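PDB 6XCQ: EreC from Klebsiella pneumoniae, which probably hydrolyses the lactone ring of erythromycin and related macrolides, an esterase activity that confers resistance to these antibiotics. Local coordinates for residues A[87-98]-A[298-309]; A[342-353]-A[404-412]. The protein carries 1 engineered substitution. All blocks are in the same frame, centred on the assembly; numbering follows the deposited sequence. Where two conformers were deposited one is given.

Contact 1 pairs two parallel strands of the eight-stranded mixed sheet, 94-97 and 301-304. Contact 2 joins the end of strand 338-345 and strand 349-354 to the hairpin of strands 405-408 and 411-414. Strand 338-345 belongs to the same sheet and is separated from 301-304 by strand 62-65. The centres of the contacts lie about 22 Å apart. Both segments of contact 1 precede those of contact 2 in the chain. They touch where the start of helix 307-310 meets the hairpin. His306 NE2 probably hydrogen-bonds Gln409 OE1, and Asn308 OD1 probably bonds Ser408 OG. The hairpin of contact 2 is thus probably tied to the loop after strand 301-304 and to the first turn of helix 307-310.

Contact 1: A[87-98]-A[298-309]; sequences VERHDFNAIGLE and DVKIILLAHNNN. Engineered in segment 298-309: Asn309 (natural residue His).
Strands 94-97 and 301-304 pair in parallel inside the large mixed sheet. They lie next to each other although some 200 residues separate the two segments. Three backbone bonds join them: Ile302 N donates to Ala94 O (2.8 Å), Gly96 N to Ile302 O, and Leu304 N to Gly96 O.

Before the strands, Asn93 grips the other segment with both ends of its amide. Asn93 OD1 accepts from Lys300 N at 2.9 Å in a nearly straight bond (171°), while Asn93 ND2 gives a hydrogen to Asp298 O (3.0 Å). The two bonds fix the rotation of the amide. Lys300 O also takes two donors, the backbone N atoms of Asn93 and Ala94.

Lys300 lays CB over one face of the Phe92 ring, 3.8 Å from its centroid, in a CH-pi contact. Its chain bends at chi3 (67°) and brings Lys300 NZ to His90 O at 2.7 Å, nearly in line with the carbonyl bond. The last carbonyl of helix 73-90 is therefore joined to the residue just before strand 301-304.

Ile302 CG1 meets Phe92 CD2. Further along, Leu304 CD1 touches both Ile95 CG2 (3.9 Å) and Leu97 CD2 (3.8 Å), which lie on the same side of it. At the far end Glu98 OE1 accepts a weak bond from His306 N, and OE2 forms a salt bridge with Arg281. The engineered Asn309, a histidine in nature, bonds Asp282 through ND2. His306 caps the helix that starts at Asn307, its ND1 accepting from Asn308 N, while its NE2 turns to Gln409.

Helix 126-146 packs on the face of Ile95, Leu97 and Leu304, through Ile139, Tyr132 and Val135. Helix 279-295 touches Leu303 with Val289. Strand 62-65 flanks 301-304, and strand 151-154 flanks 94-97.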
# COMPACT_ATOMS: atom_id res chain seq x y z
N VAL A 87 -0.54 -15.17 10.39
CA VAL A 87 -1.85 -15.81 10.37
C VAL A 87 -1.87 -17.02 11.28
O VAL A 87 -2.73 -17.14 12.17
CB VAL A 87 -2.25 -16.18 8.93
CG1 VAL A 87 -3.43 -17.15 8.94
CG2 VAL A 87 -2.60 -14.93 8.15
N GLU A 88 -0.92 -17.93 11.11
CA GLU A 88 -1.00 -19.21 11.79
C GLU A 88 -0.54 -19.16 13.23
O GLU A 88 -0.94 -20.01 14.03
CB GLU A 88 -0.22 -20.27 11.04
CG GLU A 88 -0.76 -20.51 9.67
CD GLU A 88 0.08 -21.51 8.93
OE1 GLU A 88 0.85 -22.22 9.61
OE2 GLU A 88 -0.02 -21.58 7.69
N ARG A 89 0.28 -18.17 13.61
CA ARG A 89 0.79 -18.14 14.97
C ARG A 89 0.30 -16.97 15.79
O ARG A 89 0.37 -17.02 17.02
CB ARG A 89 2.32 -18.15 14.97
CG ARG A 89 2.89 -19.47 14.48
CD ARG A 89 2.56 -20.61 15.45
NE ARG A 89 3.27 -21.84 15.09
CZ ARG A 89 4.53 -22.11 15.44
NH1 ARG A 89 5.21 -21.24 16.18
NH2 ARG A 89 5.09 -23.25 15.06
N HIS A 90 -0.23 -15.92 15.15
CA HIS A 90 -0.76 -14.77 15.87
C HIS A 90 -2.16 -14.39 15.42
O HIS A 90 -2.66 -13.33 15.82
CB HIS A 90 0.20 -13.58 15.74
CG HIS A 90 1.51 -13.80 16.44
ND1 HIS A 90 1.67 -13.59 17.79
CD2 HIS A 90 2.72 -14.20 15.98
CE1 HIS A 90 2.92 -13.87 18.13
NE2 HIS A 90 3.58 -14.23 17.05
N ASP A 91 -2.81 -15.22 14.59
CA ASP A 91 -4.24 -15.08 14.28
C ASP A 91 -4.58 -13.79 13.54
O ASP A 91 -5.68 -13.25 13.71
CB ASP A 91 -5.09 -15.20 15.54
CG ASP A 91 -5.49 -16.62 15.85
OD1 ASP A 91 -6.26 -17.20 15.05
OD2 ASP A 91 -5.02 -17.16 16.87
N PHE A 92 -3.67 -13.27 12.72
CA PHE A 92 -4.04 -12.16 11.86
C PHE A 92 -5.07 -12.63 10.84
O PHE A 92 -5.03 -13.78 10.38
CB PHE A 92 -2.79 -11.57 11.19
CG PHE A 92 -2.12 -10.56 12.05
CD1 PHE A 92 -1.45 -10.97 13.20
CD2 PHE A 92 -2.23 -9.21 11.78
CE1 PHE A 92 -0.86 -10.03 14.04
CE2 PHE A 92 -1.64 -8.28 12.61
CZ PHE A 92 -0.95 -8.69 13.74
N ASN A 93 -6.01 -11.75 10.50
CA ASN A 93 -7.21 -12.14 9.77
C ASN A 93 -7.57 -11.19 8.63
O ASN A 93 -8.61 -11.37 8.00
CB ASN A 93 -8.39 -12.26 10.72
CG ASN A 93 -8.56 -11.04 11.59
OD1 ASN A 93 -8.35 -9.92 11.13
ND2 ASN A 93 -8.93 -11.25 12.85
N ALA A 94 -6.74 -10.19 8.35
CA ALA A 94 -6.98 -9.29 7.24
C ALA A 94 -5.65 -8.89 6.61
O ALA A 94 -4.61 -8.89 7.28
CB ALA A 94 -7.78 -8.05 7.68
N ILE A 95 -5.69 -8.55 5.33
CA ILE A 95 -4.53 -8.05 4.58
C ILE A 95 -4.94 -6.77 3.87
O ILE A 95 -5.96 -6.75 3.16
CB ILE A 95 -4.03 -9.08 3.56
CG1 ILE A 95 -3.52 -10.34 4.28
CG2 ILE A 95 -2.92 -8.48 2.69
CD1 ILE A 95 -2.81 -11.31 3.37
N GLY A 96 -4.16 -5.72 4.03
CA GLY A 96 -4.41 -4.45 3.36
C GLY A 96 -3.40 -4.25 2.24
O GLY A 96 -2.22 -4.55 2.40
N LEU A 97 -3.88 -3.73 1.12
CA LEU A 97 -3.06 -3.52 -0.07
C LEU A 97 -3.14 -2.07 -0.53
O LEU A 97 -4.14 -1.38 -0.30
CB LEU A 97 -3.52 -4.43 -1.23
CG LEU A 97 -3.80 -5.90 -0.90
CD1 LEU A 97 -4.56 -6.54 -2.04
CD2 LEU A 97 -2.49 -6.63 -0.66
N GLU A 98 -2.10 -1.64 -1.24
CA GLU A 98 -2.10 -0.36 -1.94
C GLU A 98 -2.97 -0.45 -3.20
O GLU A 98 -2.49 -0.39 -4.34
CB GLU A 98 -0.68 0.07 -2.29
CG GLU A 98 0.25 0.29 -1.11
CD GLU A 98 1.62 0.78 -1.58
OE1 GLU A 98 2.60 -0.01 -1.56
OE2 GLU A 98 1.71 1.96 -1.98
N ASP A 298 -12.09 -6.79 16.35
CA ASP A 298 -11.42 -8.08 16.24
C ASP A 298 -10.43 -8.16 15.08
O ASP A 298 -9.78 -9.20 14.92
CB ASP A 298 -12.45 -9.20 16.09
CG ASP A 298 -12.92 -9.74 17.42
OD1 ASP A 298 -12.82 -9.00 18.43
OD2 ASP A 298 -13.37 -10.91 17.47
N VAL A 299 -10.29 -7.11 14.27
CA VAL A 299 -9.43 -7.20 13.09
C VAL A 299 -7.97 -7.12 13.52
O VAL A 299 -7.58 -6.33 14.39
CB VAL A 299 -9.76 -6.10 12.07
CG1 VAL A 299 -8.65 -5.99 11.06
CG2 VAL A 299 -11.04 -6.42 11.35
N LYS A 300 -7.15 -7.97 12.91
CA LYS A 300 -5.70 -7.85 13.00
C LYS A 300 -5.17 -7.89 11.57
O LYS A 300 -5.26 -8.92 10.90
CB LYS A 300 -5.12 -8.96 13.87
CG LYS A 300 -5.61 -8.89 15.32
CD LYS A 300 -5.20 -10.12 16.13
CE LYS A 300 -3.72 -10.18 16.31
NZ LYS A 300 -3.30 -11.18 17.33
N ILE A 301 -4.67 -6.76 11.09
CA ILE A 301 -4.44 -6.56 9.66
C ILE A 301 -2.94 -6.55 9.37
O ILE A 301 -2.14 -6.00 10.13
CB ILE A 301 -5.13 -5.27 9.17
CG1 ILE A 301 -5.02 -5.16 7.64
CG2 ILE A 301 -4.61 -4.04 9.89
CD1 ILE A 301 -6.03 -4.21 7.03
N ILE A 302 -2.57 -7.19 8.26
CA ILE A 302 -1.21 -7.18 7.73
C ILE A 302 -1.20 -6.19 6.57
O ILE A 302 -1.96 -6.36 5.61
CB ILE A 302 -0.80 -8.58 7.25
CG1 ILE A 302 -1.04 -9.64 8.33
CG2 ILE A 302 0.64 -8.60 6.76
CD1 ILE A 302 -0.92 -11.09 7.77
N LEU A 303 -0.38 -5.14 6.65
CA LEU A 303 -0.35 -4.13 5.59
C LEU A 303 0.80 -4.44 4.65
O LEU A 303 1.96 -4.52 5.08
CB LEU A 303 -0.18 -2.72 6.17
CG LEU A 303 -1.21 -2.26 7.20
CD1 LEU A 303 -0.89 -0.81 7.62
CD2 LEU A 303 -2.61 -2.40 6.61
N LEU A 304 0.50 -4.60 3.36
CA LEU A 304 1.52 -4.89 2.34
C LEU A 304 1.76 -3.59 1.60
O LEU A 304 1.03 -3.22 0.68
CB LEU A 304 1.04 -6.01 1.40
CG LEU A 304 0.73 -7.39 1.99
CD1 LEU A 304 0.49 -8.43 0.87
CD2 LEU A 304 1.85 -7.85 2.93
N ALA A 305 2.77 -2.83 2.04
CA ALA A 305 3.06 -1.56 1.41
C ALA A 305 4.58 -1.39 1.33
O ALA A 305 5.33 -2.20 1.87
CB ALA A 305 2.39 -0.40 2.15
N HIS A 306 5.02 -0.34 0.66
CA HIS A 306 6.45 -0.09 0.50
C HIS A 306 7.06 0.26 1.86
O HIS A 306 6.37 0.78 2.75
CB HIS A 306 6.66 1.04 -0.51
CG HIS A 306 8.04 1.10 -1.09
ND1 HIS A 306 9.09 1.71 -0.44
CD2 HIS A 306 8.54 0.66 -2.27
CE1 HIS A 306 10.18 1.64 -1.20
NE2 HIS A 306 9.87 1.01 -2.31
N ASN A 307 8.37 -0.04 2.03
CA ASN A 307 9.13 0.45 3.18
C ASN A 307 8.85 1.92 3.44
O ASN A 307 8.64 2.35 4.58
CB ASN A 307 10.64 0.27 2.98
CG ASN A 307 11.11 -1.17 3.14
OD1 ASN A 307 10.33 -2.10 3.35
ND2 ASN A 307 12.43 -1.37 3.03
N ASN A 308 8.90 2.73 2.38
CA ASN A 308 8.70 4.17 2.52
C ASN A 308 7.31 4.52 3.05
O ASN A 308 7.14 5.60 3.63
CB ASN A 308 8.92 4.88 1.18
CG ASN A 308 10.34 4.75 0.67
OD1 ASN A 308 11.19 4.13 1.29
ND2 ASN A 308 10.60 5.34 -0.49
N ASN A 309 6.31 3.66 2.86
CA ASN A 309 4.99 3.96 3.42
C ASN A 309 4.86 3.48 4.86
O ASN A 309 4.21 4.13 5.67
CB ASN A 309 3.86 3.33 2.59
CG ASN A 309 3.87 3.75 1.13
OD1 ASN A 309 4.07 2.92 0.25
ND2 ASN A 309 3.60 5.02 0.87

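Contact 2: A[342-353]-A[404-412]; sequences AFTHLGSTVPEM and KRMRSQSAS
The His345 ring has Arg407 CD over one face, offset toward the rim. At its edge, in plane, lie Gly347 CA and water 2. Gly347 N donates to His345 ND1, and water 2 links NE2 to Gln409 O. The guanidinium of Arg407 is turned 39° from this ring and has Gly347 N at its edge. Arg407 NH1 donates to two carbonyls: to His345 O (2.9 Å), at the end of its strand, from above the carbonyl plane, and to Gly347 O (2.8 Å), in the connection that follows, on a lone pair.

The amide of Gln409 and the carboxylate of Glu352 lie 40° apart. Gln409 NE2 gives a straight bond to Glu352 OE1 (3.0 Å, 165°), approaching from above the carboxylate plane. Gln409 OE1 turns to His306 and to His70 N. Glu352 CG is anti to the backbone N (chi1 179°), and a bend at chi2 carries the acid to the hairpin. There Glu352 OE2 takes Ser410 OG on its anti lone pair (2.5 Å), and Ser410 N comes from above the carboxylate plane (3.0 Å). These bonds grip Ser410 in the type II' turn Ser408-Ala411, closed by its own backbone bonds.

Met406 CE rests on Ala342 CB at 3.6 Å. Helix 379-387 flanks this end, with Glu380 bonding Thr344 OG1 and Arg407 N. Strand 423-427 pairs with 338-345, and strand 365-370 lies beside Glu352 and Ser410 at Thr369.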
# COMPACT_ATOMS: atom_id res chain seq x y z
N ALA A 342 10.51 -3.55 7.82
CA ALA A 342 11.12 -3.23 6.53
C ALA A 342 11.77 -4.47 5.91
O ALA A 342 12.26 -5.35 6.62
CB ALA A 342 12.17 -2.14 6.69
N PHE A 343 11.75 -4.53 4.58
CA PHE A 343 12.43 -5.58 3.81
C PHE A 343 13.53 -4.92 3.00
O PHE A 343 13.25 -3.96 2.27
CB PHE A 343 11.49 -6.30 2.83
CG PHE A 343 10.52 -7.25 3.45
CD1 PHE A 343 10.07 -7.09 4.75
CD2 PHE A 343 9.99 -8.27 2.68
CE1 PHE A 343 9.12 -7.96 5.30
CE2 PHE A 343 9.05 -9.15 3.22
CZ PHE A 343 8.62 -8.99 4.53
N THR A 344 14.75 -5.45 3.07
CA THR A 344 15.80 -4.96 2.19
C THR A 344 16.59 -6.15 1.65
O THR A 344 16.17 -7.30 1.79
CB THR A 344 16.67 -3.92 2.92
OG1 THR A 344 17.54 -3.30 1.96
CG2 THR A 344 17.49 -4.57 4.04
N HIS A 345 17.71 -5.88 0.98
CA HIS A 345 18.39 -6.95 0.25
C HIS A 345 19.85 -6.60 0.03
O HIS A 345 20.25 -5.44 0.11
CB HIS A 345 17.73 -7.22 -1.11
CG HIS A 345 17.93 -6.10 -2.08
ND1 HIS A 345 19.00 -6.06 -2.96
CD2 HIS A 345 17.22 -4.96 -2.28
CE1 HIS A 345 18.93 -4.95 -3.67
NE2 HIS A 345 17.86 -4.26 -3.28
N LEU A 346 20.64 -7.63 -0.29
CA LEU A 346 22.07 -7.50 -0.52
C LEU A 346 22.46 -7.64 -1.99
O LEU A 346 23.65 -7.77 -2.30
CB LEU A 346 22.84 -8.54 0.32
CG LEU A 346 22.59 -8.56 1.82
CD1 LEU A 346 23.55 -9.54 2.50
CD2 LEU A 346 22.76 -7.17 2.43
N GLY A 347 21.49 -7.59 -2.90
CA GLY A 347 21.80 -7.76 -4.31
C GLY A 347 22.51 -6.56 -4.90
O GLY A 347 22.45 -5.45 -4.39
N SER A 348 23.20 -6.80 -6.02
CA SER A 348 23.92 -5.71 -6.68
C SER A 348 23.01 -4.89 -7.57
O SER A 348 23.34 -3.74 -7.88
CB SER A 348 25.10 -6.26 -7.50
OG SER A 348 24.62 -7.08 -8.55
N THR A 349 21.87 -5.44 -7.96
CA THR A 349 20.91 -4.74 -8.80
C THR A 349 19.53 -4.82 -8.15
O THR A 349 19.28 -5.61 -7.23
CB THR A 349 20.86 -5.35 -10.21
OG1 THR A 349 20.40 -6.70 -10.12
CG2 THR A 349 22.25 -5.34 -10.87
N VAL A 350 18.62 -4.01 -8.67
CA VAL A 350 17.25 -3.95 -8.16
C VAL A 350 16.36 -3.48 -9.30
O VAL A 350 16.81 -2.71 -10.16
CB VAL A 350 17.19 -3.02 -6.93
CG1 VAL A 350 17.41 -1.53 -7.32
CG2 VAL A 350 15.91 -3.19 -6.17
N PRO A 351 15.12 -3.96 -9.40
CA PRO A 351 14.19 -3.37 -10.37
C PRO A 351 13.88 -1.94 -9.97
O PRO A 351 13.59 -1.65 -8.81
CB PRO A 351 12.95 -4.27 -10.29
CG PRO A 351 13.35 -5.46 -9.49
CD PRO A 351 14.48 -5.04 -8.63
N GLU A 352 13.96 -1.05 -10.94
CA GLU A 352 13.68 0.35 -10.70
C GLU A 352 12.62 0.80 -11.69
O GLU A 352 12.48 0.23 -12.78
CB GLU A 352 14.96 1.19 -10.83
CG GLU A 352 14.79 2.71 -10.62
CD GLU A 352 14.29 3.06 -9.23
OE1 GLU A 352 13.07 2.88 -8.99
OE2 GLU A 352 15.10 3.53 -8.39
N MET A 353 11.86 1.82 -11.31
CA MET A 353 10.91 2.43 -12.21
C MET A 353 11.60 3.52 -13.03
O MET A 353 12.26 4.40 -12.47
CB MET A 353 9.72 2.99 -11.44
CG MET A 353 8.85 1.87 -10.86
SD MET A 353 7.59 2.46 -9.71
CE MET A 353 8.62 2.74 -8.28
N LYS A 404 22.37 3.80 9.81
CA LYS A 404 21.52 4.97 9.70
C LYS A 404 20.84 5.09 8.36
O LYS A 404 19.95 5.93 8.21
CB LYS A 404 22.34 6.24 9.95
CG LYS A 404 22.54 6.55 11.42
CD LYS A 404 23.50 7.71 11.60
CE LYS A 404 23.61 8.10 13.07
NZ LYS A 404 24.30 7.03 13.83
N ARG A 405 21.22 4.29 7.37
CA ARG A 405 20.61 4.35 6.05
C ARG A 405 20.24 2.94 5.60
O ARG A 405 20.80 1.95 6.07
CB ARG A 405 21.53 5.04 5.03
CG ARG A 405 22.92 4.45 4.83
CD ARG A 405 23.82 5.40 4.04
NE ARG A 405 24.55 6.32 4.91
CZ ARG A 405 24.30 7.62 5.03
NH1 ARG A 405 23.32 8.17 4.32
NH2 ARG A 405 25.01 8.36 5.86
N MET A 406 19.23 2.87 4.73
CA MET A 406 18.76 1.59 4.20
C MET A 406 18.37 1.78 2.74
O MET A 406 17.87 2.84 2.36
CB MET A 406 17.57 1.05 5.01
CG MET A 406 17.08 -0.34 4.57
SD MET A 406 16.05 -1.11 5.85
CE MET A 406 14.85 0.19 6.11
N ARG A 407 18.59 0.75 1.94
CA ARG A 407 18.26 0.83 0.52
C ARG A 407 16.76 1.08 0.35
O ARG A 407 15.93 0.60 1.11
CB ARG A 407 18.67 -0.45 -0.20
CG ARG A 407 20.20 -0.63 -0.26
CD ARG A 407 20.56 -1.98 -0.80
NE ARG A 407 21.83 -1.94 -1.53
CZ ARG A 407 22.39 -2.99 -2.11
NH1 ARG A 407 21.82 -4.19 -2.01
NH2 ARG A 407 23.51 -2.85 -2.79
N SER A 408 16.42 1.84 -0.68
CA SER A 408 15.03 2.06 -1.03
C SER A 408 15.02 2.33 -2.52
O SER A 408 15.65 3.29 -2.98
CB SER A 408 14.46 3.24 -0.22
OG SER A 408 13.16 3.59 -0.64
N GLN A 409 14.35 1.46 -3.29
CA GLN A 409 14.46 1.47 -4.76
C GLN A 409 15.95 1.34 -5.10
O GLN A 409 16.66 0.57 -4.44
CB GLN A 409 13.76 2.68 -5.35
CG GLN A 409 12.25 2.73 -5.11
CD GLN A 409 11.53 1.50 -5.65
OE1 GLN A 409 10.82 0.84 -4.91
NE2 GLN A 409 11.69 1.22 -6.96
N SER A 410 16.46 2.10 -6.07
CA SER A 410 17.89 2.08 -6.38
C SER A 410 18.68 3.11 -5.57
O SER A 410 19.86 3.30 -5.83
CB SER A 410 18.13 2.31 -7.88
OG SER A 410 17.64 3.57 -8.30
N ALA A 411 18.05 3.74 -4.57
CA ALA A 411 18.72 4.70 -3.71
C ALA A 411 18.73 4.20 -2.27
O ALA A 411 18.72 2.99 -2.04
CB ALA A 411 18.04 6.07 -3.82
N SER A 412 18.79 5.12 -1.30
CA SER A 412 18.65 4.82 0.12
C SER A 412 17.87 5.93 0.82
O SER A 412 17.78 7.05 0.32
CB SER A 412 20.00 4.63 0.84
OG SER A 412 20.72 3.50 0.35
O HOH W 1 15.88 -2.09 -0.03
O HOH W 2 16.38 -1.82 -2.91
O HOH W 3 25.46 -5.52 -3.27
O HOH W 4 10.96 -1.28 -8.18